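Local coordinates for five-membered-cyclitol-phosphate synthase (Streptomyces citricolor, PDB 6K96), which binds nicotinamide-adenine-dinucleotide on a Rossmann-like fold and belongs to the myo-inositol-1-phosphate synthase family, at residues E3-A8 and S53-V58; G48-S53 and A307-R312. One frame throughout, in Å; residues are numbered along the deposited sequence.

In the fold
The two interactions are neighbours, joined through the chain: S53 ends the segment 48-53 of interaction 2 and begins the segment 53-58 of interaction 1. Interaction 1 pairs two strands of the parallel sheet, so backbone hydrogen bonds dominate, with buried apolar side chains on one face and a hydroxyl pair toward the surface on the other. Interaction 2 is smaller and buried: a turn and its short strand rest on helix 292-313 through apolar contacts and the guanidinium end of R312. The two meet where I5 CG1 packs against A308 CB at 3.6 Å, and their centres are about 9 Å apart.

Interaction 1: E3-A8 and S53-V58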
ATOM      1  N   GLU B   3      10.561 -37.796  23.595  1.00 59.75           N
ATOM      2  CA  GLU B   3       9.494 -38.860  23.598  1.00 61.60           C
ATOM      3  C   GLU B   3       8.261 -38.382  22.809  1.00 59.40           C
ATOM      4  O   GLU B   3       7.498 -37.536  23.313  1.00 56.56           O
ATOM      5  CB  GLU B   3       9.140 -39.270  25.025  1.00 64.44           C
ATOM      6  CG  GLU B   3       7.685 -39.713  25.224  1.00 67.59           C
ATOM      7  CD  GLU B   3       7.258 -41.130  24.855  1.00 70.33           C
ATOM      8  OE1 GLU B   3       7.769 -41.679  23.842  1.00 68.82           O
ATOM      9  OE2 GLU B   3       6.371 -41.684  25.595  1.00 72.61           O
ATOM     10  N   SER B   4       8.066 -38.969  21.631  1.00 58.27           N
ATOM     11  CA  SER B   4       7.268 -38.417  20.508  1.00 59.28           C
ATOM     12  C   SER B   4       5.768 -38.534  20.828  1.00 57.86           C
ATOM     13  O   SER B   4       5.361 -39.572  21.392  1.00 59.56           O
ATOM     14  CB  SER B   4       7.669 -39.120  19.229  1.00 60.88           C
ATOM     15  OG  SER B   4       7.151 -38.468  18.081  1.00 63.91           O
ATOM     16  N   ILE B   5       4.987 -37.495  20.511  1.00 55.35           N
ATOM     17  CA  ILE B   5       3.492 -37.493  20.589  1.00 55.33           C
ATOM     18  C   ILE B   5       2.901 -38.411  19.511  1.00 55.31           C
ATOM     19  O   ILE B   5       3.148 -38.163  18.315  1.00 56.20           O
ATOM     20  CB  ILE B   5       2.878 -36.100  20.374  1.00 54.18           C
ATOM     21  CG1 ILE B   5       3.329 -35.045  21.388  1.00 55.20           C
ATOM     22  CG2 ILE B   5       1.374 -36.238  20.347  1.00 54.22           C
ATOM     23  CD1 ILE B   5       2.942 -33.617  20.976  1.00 53.76           C
ATOM     24  N   ARG B   6       2.081 -39.376  19.916  1.00 53.94           N
ATOM     25  CA  ARG B   6       1.273 -40.218  19.007  1.00 54.13           C
ATOM     26  C   ARG B   6      -0.048 -39.459  18.727  1.00 52.69           C
ATOM     27  O   ARG B   6      -0.936 -39.355  19.632  1.00 52.86           O
ATOM     28  CB  ARG B   6       1.144 -41.624  19.619  1.00 55.72           C
ATOM     29  CG  ARG B   6       2.472 -42.337  19.859  1.00 55.78           C
ATOM     30  CD  ARG B   6       2.401 -43.565  20.759  1.00 56.83           C
ATOM     31  NE  ARG B   6       1.967 -43.269  22.128  1.00 57.84           N
ATOM     32  CZ  ARG B   6       2.741 -43.024  23.202  1.00 59.54           C
ATOM     33  NH1 ARG B   6       4.064 -42.997  23.115  1.00 61.64           N
ATOM     34  NH2 ARG B   6       2.178 -42.772  24.378  1.00 58.30           N
ATOM     35  N   LEU B   7      -0.169 -38.896  17.522  1.00 48.53           N
ATOM     36  CA  LEU B   7      -1.121 -37.801  17.238  1.00 46.62           C
ATOM     37  C   LEU B   7      -2.135 -38.276  16.202  1.00 44.75           C
ATOM     38  O   LEU B   7      -1.734 -38.775  15.150  1.00 42.34           O
ATOM     39  CB  LEU B   7      -0.366 -36.552  16.772  1.00 46.98           C
ATOM     40  CG  LEU B   7      -1.237 -35.330  16.463  1.00 45.92           C
ATOM     41  CD1 LEU B   7      -1.766 -34.692  17.732  1.00 45.82           C
ATOM     42  CD2 LEU B   7      -0.466 -34.319  15.629  1.00 45.24           C
ATOM     43  N   ALA B   8      -3.414 -38.144  16.560  1.00 44.53           N
ATOM     44  CA  ALA B   8      -4.571 -38.589  15.759  1.00 44.13           C
ATOM     45  C   ALA B   8      -5.246 -37.335  15.211  1.00 43.00           C
ATOM     46  O   ALA B   8      -5.177 -36.288  15.897  1.00 41.53           O
ATOM     47  CB  ALA B   8      -5.507 -39.416  16.588  1.00 44.46           C
ATOM     48  N   SER B  53       9.278 -31.078  16.549  1.00 49.24           N
ATOM     49  CA  SER B  53       9.441 -32.130  15.516  1.00 50.00           C
ATOM     50  C   SER B  53       9.025 -33.499  16.066  1.00 50.95           C
ATOM     51  O   SER B  53       9.098 -34.482  15.302  1.00 50.52           O
ATOM     52  CB  SER B  53      10.873 -32.141  15.047  1.00 51.34           C
ATOM     53  OG  SER B  53      10.944 -32.185  13.629  1.00 51.39           O
ATOM     54  N   ASP B  54       8.621 -33.558  17.342  1.00 51.68           N
ATOM     55  CA  ASP B  54       8.460 -34.817  18.116  1.00 52.82           C
ATOM     56  C   ASP B  54       7.006 -35.280  18.002  1.00 53.99           C
ATOM     57  O   ASP B  54       6.267 -35.243  19.017  1.00 54.66           O
ATOM     58  CB  ASP B  54       8.965 -34.624  19.550  1.00 53.48           C
ATOM     59  CG  ASP B  54      10.488 -34.452  19.629  1.00 53.86           C
ATOM     60  OD1 ASP B  54      11.171 -34.999  18.749  1.00 55.67           O
ATOM     61  OD2 ASP B  54      10.986 -33.758  20.554  1.00 51.64           O
ATOM     62  N   LEU B  55       6.662 -35.705  16.784  1.00 53.46           N
ATOM     63  CA  LEU B  55       5.295 -35.928  16.244  1.00 52.25           C
ATOM     64  C   LEU B  55       5.276 -37.247  15.465  1.00 51.45           C
ATOM     65  O   LEU B  55       5.997 -37.373  14.440  1.00 49.60           O
ATOM     66  CB  LEU B  55       4.954 -34.772  15.293  1.00 52.41           C
ATOM     67  CG  LEU B  55       3.633 -34.051  15.500  1.00 51.54           C
ATOM     68  CD1 LEU B  55       3.389 -33.774  16.965  1.00 53.19           C
ATOM     69  CD2 LEU B  55       3.639 -32.744  14.740  1.00 52.11           C
ATOM     70  N   THR B  56       4.435 -38.180  15.890  1.00 49.89           N
ATOM     71  CA  THR B  56       4.165 -39.418  15.120  1.00 49.83           C
ATOM     72  C   THR B  56       2.673 -39.425  14.797  1.00 49.77           C
ATOM     73  O   THR B  56       1.883 -39.460  15.704  1.00 50.30           O
ATOM     74  CB  THR B  56       4.653 -40.659  15.876  1.00 50.42           C
ATOM     75  OG1 THR B  56       5.289 -40.269  17.092  1.00 51.28           O
ATOM     76  CG2 THR B  56       5.634 -41.489  15.071  1.00 51.29           C
ATOM     77  N   PHE B  57       2.303 -39.279  13.540  1.00 49.63           N
ATOM     78  CA  PHE B  57       0.901 -39.385  13.112  1.00 48.22           C
ATOM     79  C   PHE B  57       0.559 -40.871  13.125  1.00 50.33           C
ATOM     80  O   PHE B  57       1.289 -41.642  12.487  1.00 51.36           O
ATOM     81  CB  PHE B  57       0.752 -38.750  11.736  1.00 48.63           C
ATOM     82  CG  PHE B  57       0.923 -37.254  11.756  1.00 48.02           C
ATOM     83  CD1 PHE B  57       2.189 -36.687  11.767  1.00 47.23           C
ATOM     84  CD2 PHE B  57      -0.183 -36.416  11.832  1.00 47.15           C
ATOM     85  CE1 PHE B  57       2.352 -35.317  11.851  1.00 46.08           C
ATOM     86  CE2 PHE B  57      -0.018 -35.044  11.850  1.00 46.86           C
ATOM     87  CZ  PHE B  57       1.249 -34.500  11.865  1.00 46.29           C
ATOM     88  N   VAL B  58      -0.507 -41.274  13.820  1.00 50.81           N
ATOM     89  CA  VAL B  58      -0.808 -42.721  14.040  1.00 50.27           C
ATOM     90  C   VAL B  58      -2.178 -43.040  13.437  1.00 50.71           C
ATOM     91  O   VAL B  58      -2.476 -44.228  13.139  1.00 50.85           O
ATOM     92  CB  VAL B  58      -0.720 -43.065  15.535  1.00 51.21           C
ATOM     93  CG1 VAL B  58       0.729 -42.955  16.016  1.00 51.55           C
ATOM     94  CG2 VAL B  58      -1.647 -42.200  16.399  1.00 51.18           C
TER
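S4 and T56 meet through their hydroxyls: S4 turns OG anti to its backbone N (chi1 -168°), and OG lies 2.8 Å from T56 OG1, a hydrogen bond in which either could be the donor. L7 likewise sets CG anti to its backbone N (chi1 -179°), on the opposite face of the sheet; its CD2 branch sits 3.9 Å from CE2 of F57, approaching the ring obliquely, and 4.1 Å from CG of L55. The L7 and F57 side chains run side by side, as do those of I5 and L55, whose CD1 methyls are 4.0 Å apart. On the hydroxyl face, V58 CG1 lies 3.9 Å from R6 CB, while the R6 guanidinium leads away, with NE bonded to the carbonyl of K124. The strands run parallel in sense, their short axes turned 40° from each other. I5 N donates to D54 O, T56 N to I5 O at 2.7 Å, L7 N to T56 O at 2.8 Å, and V58 N to L7 O. Strands 5-10 and 55-62, with helix 14-31 between them in sequence, form the first beta-alpha-beta crossover of the Rossmann-like sheet; L19 of that helix covers L7, L55 and F57. The backbone bonds thus fix the register, apolar side chains pack on the face covered by helices 14-31 and 292-313, and the hydroxyl pair adds a polar link beside the start of the strands.

Interaction 2: G48-S53 and A307-R312; sequences GGIGVS and AAAARR
I50 reaches helix 292-313 with its terminal methyl. CD1 stands 4.2 Å from A308 CB and equally 4.2 Å from A309 CB, touching two successive alanines, while R312 NH2 approaches the same methyl to 3.8 Å. The two side chains cross obliquely, with R312 NH2 beside CD1 and CG1 of I50, a van der Waals contact. I50 chi2 is extended (170°), carrying CD1 out from the backbone to the helix. Beside it the backbone of G48 comes close: its CA is 4.2 Å from A309 CB, an approach made without any side chain in between. A second shell holds these groups in place. NH1 of R312 forms a salt bridge with OE1 of E126, tying down the guanidinium whose NH2 flanks I50. The carbonyl O of I50 accepts a hydrogen bond from NE of R305, one turn before A309 on the same helix, and G48 N donates to OD1 of D349. The turn joining strands 46-47 and 50-51 thus contacts helix 292-313 and is bonded to helix 338-353, while I5 of strand 5-10 packs on both I50 and A308, linking the small antiparallel hairpin to an inner strand of the parallel sheet.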
ATOM      1  N   GLY B  48       6.859 -29.392  28.102  1.00 43.96           N
ATOM      2  CA  GLY B  48       7.196 -30.649  28.792  1.00 44.01           C
ATOM      3  C   GLY B  48       8.152 -31.486  27.954  1.00 45.04           C
ATOM      4  O   GLY B  48       7.748 -32.591  27.597  1.00 44.34           O
ATOM      5  N   GLY B  49       9.338 -30.926  27.602  1.00 46.56           N
ATOM      6  CA  GLY B  49      10.471 -31.589  26.904  1.00 46.40           C
ATOM      7  C   GLY B  49      10.130 -32.042  25.477  1.00 46.14           C
ATOM      8  O   GLY B  49      11.012 -32.654  24.832  1.00 45.78           O
ATOM      9  N   ILE B  50       8.928 -31.736  24.973  1.00 44.85           N
ATOM     10  CA  ILE B  50       8.497 -32.096  23.589  1.00 44.85           C
ATOM     11  C   ILE B  50       8.900 -30.980  22.642  1.00 44.50           C
ATOM     12  O   ILE B  50       8.411 -29.850  22.822  1.00 42.76           O
ATOM     13  CB  ILE B  50       6.987 -32.327  23.428  1.00 44.04           C
ATOM     14  CG1 ILE B  50       6.403 -33.149  24.572  1.00 43.89           C
ATOM     15  CG2 ILE B  50       6.762 -32.966  22.068  1.00 43.68           C
ATOM     16  CD1 ILE B  50       4.924 -33.162  24.552  1.00 44.17           C
ATOM     17  N   GLY B  51       9.709 -31.348  21.653  1.00 46.41           N
ATOM     18  CA  GLY B  51      10.189 -30.471  20.580  1.00 46.88           C
ATOM     19  C   GLY B  51       9.166 -30.337  19.488  1.00 46.55           C
ATOM     20  O   GLY B  51       8.230 -31.135  19.410  1.00 45.50           O
ATOM     21  N   VAL B  52       9.431 -29.396  18.608  1.00 47.80           N
ATOM     22  CA  VAL B  52       8.474 -28.977  17.554  1.00 48.00           C
ATOM     23  C   VAL B  52       8.372 -30.092  16.492  1.00 48.40           C
ATOM     24  O   VAL B  52       7.435 -30.050  15.664  1.00 45.43           O
ATOM     25  CB  VAL B  52       8.957 -27.612  17.044  1.00 48.12           C
ATOM     26  CG1 VAL B  52       9.052 -27.533  15.535  1.00 48.97           C
ATOM     27  CG2 VAL B  52       8.088 -26.515  17.630  1.00 48.17           C
ATOM     28  N   SER B  53       9.278 -31.078  16.549  1.00 49.24           N
ATOM     29  CA  SER B  53       9.441 -32.130  15.516  1.00 50.00           C
ATOM     30  C   SER B  53       9.025 -33.499  16.066  1.00 50.95           C
ATOM     31  O   SER B  53       9.098 -34.482  15.302  1.00 50.52           O
ATOM     32  CB  SER B  53      10.873 -32.141  15.047  1.00 51.34           C
ATOM     33  OG  SER B  53      10.944 -32.185  13.629  1.00 51.39           O
ATOM     34  N   ALA B 307      -1.371 -30.457  25.388  1.00 40.79           N
ATOM     35  CA  ALA B 307      -2.244 -31.651  25.468  1.00 39.71           C
ATOM     36  C   ALA B 307      -1.450 -32.859  25.955  1.00 39.96           C
ATOM     37  O   ALA B 307      -1.743 -33.352  27.063  1.00 40.97           O
ATOM     38  CB  ALA B 307      -2.850 -31.915  24.110  1.00 39.63           C
ATOM     39  N   ALA B 308      -0.508 -33.350  25.143  1.00 39.83           N
ATOM     40  CA  ALA B 308       0.237 -34.610  25.392  1.00 39.39           C
ATOM     41  C   ALA B 308       0.949 -34.542  26.740  1.00 39.65           C
ATOM     42  O   ALA B 308       0.754 -35.480  27.534  1.00 39.95           O
ATOM     43  CB  ALA B 308       1.167 -34.931  24.256  1.00 38.82           C
ATOM     44  N   ALA B 309       1.693 -33.473  27.027  1.00 40.35           N
ATOM     45  CA  ALA B 309       2.522 -33.383  28.255  1.00 41.96           C
ATOM     46  C   ALA B 309       1.619 -33.458  29.489  1.00 42.95           C
ATOM     47  O   ALA B 309       1.989 -34.109  30.448  1.00 43.23           O
ATOM     48  CB  ALA B 309       3.352 -32.131  28.264  1.00 42.10           C
ATOM     49  N   ALA B 310       0.428 -32.877  29.399  1.00 44.98           N
ATOM     50  CA  ALA B 310      -0.591 -32.836  30.476  1.00 46.63           C
ATOM     51  C   ALA B 310      -1.155 -34.238  30.712  1.00 47.51           C
ATOM     52  O   ALA B 310      -1.228 -34.656  31.868  1.00 50.81           O
ATOM     53  CB  ALA B 310      -1.675 -31.854  30.120  1.00 46.86           C
ATOM     54  N   ARG B 311      -1.470 -34.973  29.656  1.00 47.27           N
ATOM     55  CA  ARG B 311      -1.919 -36.385  29.777  1.00 48.75           C
ATOM     56  C   ARG B 311      -0.806 -37.266  30.392  1.00 49.41           C
ATOM     57  O   ARG B 311      -1.133 -38.158  31.202  1.00 50.32           O
ATOM     58  CB  ARG B 311      -2.410 -36.897  28.420  1.00 48.92           C
ATOM     59  CG  ARG B 311      -2.989 -38.297  28.483  1.00 50.53           C
ATOM     60  CD  ARG B 311      -3.504 -38.707  27.121  1.00 52.23           C
ATOM     61  NE  ARG B 311      -3.944 -40.094  27.112  1.00 54.14           N
ATOM     62  CZ  ARG B 311      -3.171 -41.131  26.819  1.00 56.05           C
ATOM     63  NH1 ARG B 311      -1.898 -40.988  26.497  1.00 55.89           N
ATOM     64  NH2 ARG B 311      -3.680 -42.334  26.862  1.00 59.49           N
ATOM     65  N   ARG B 312       0.454 -37.063  30.000  1.00 50.60           N
ATOM     66  CA  ARG B 312       1.644 -37.795  30.556  1.00 51.60           C
ATOM     67  C   ARG B 312       1.745 -37.517  32.061  1.00 51.68           C
ATOM     68  O   ARG B 312       2.038 -38.449  32.799  1.00 52.05           O
ATOM     69  CB  ARG B 312       2.990 -37.407  29.917  1.00 51.43           C
ATOM     70  CG  ARG B 312       3.078 -37.464  28.398  1.00 51.10           C
ATOM     71  CD  ARG B 312       4.204 -38.346  27.894  1.00 51.43           C
ATOM     72  NE  ARG B 312       4.119 -38.432  26.450  1.00 50.75           N
ATOM     73  CZ  ARG B 312       4.736 -37.621  25.586  1.00 50.39           C
ATOM     74  NH1 ARG B 312       4.550 -37.800  24.281  1.00 48.55           N
ATOM     75  NH2 ARG B 312       5.517 -36.636  26.023  1.00 50.62           N
TER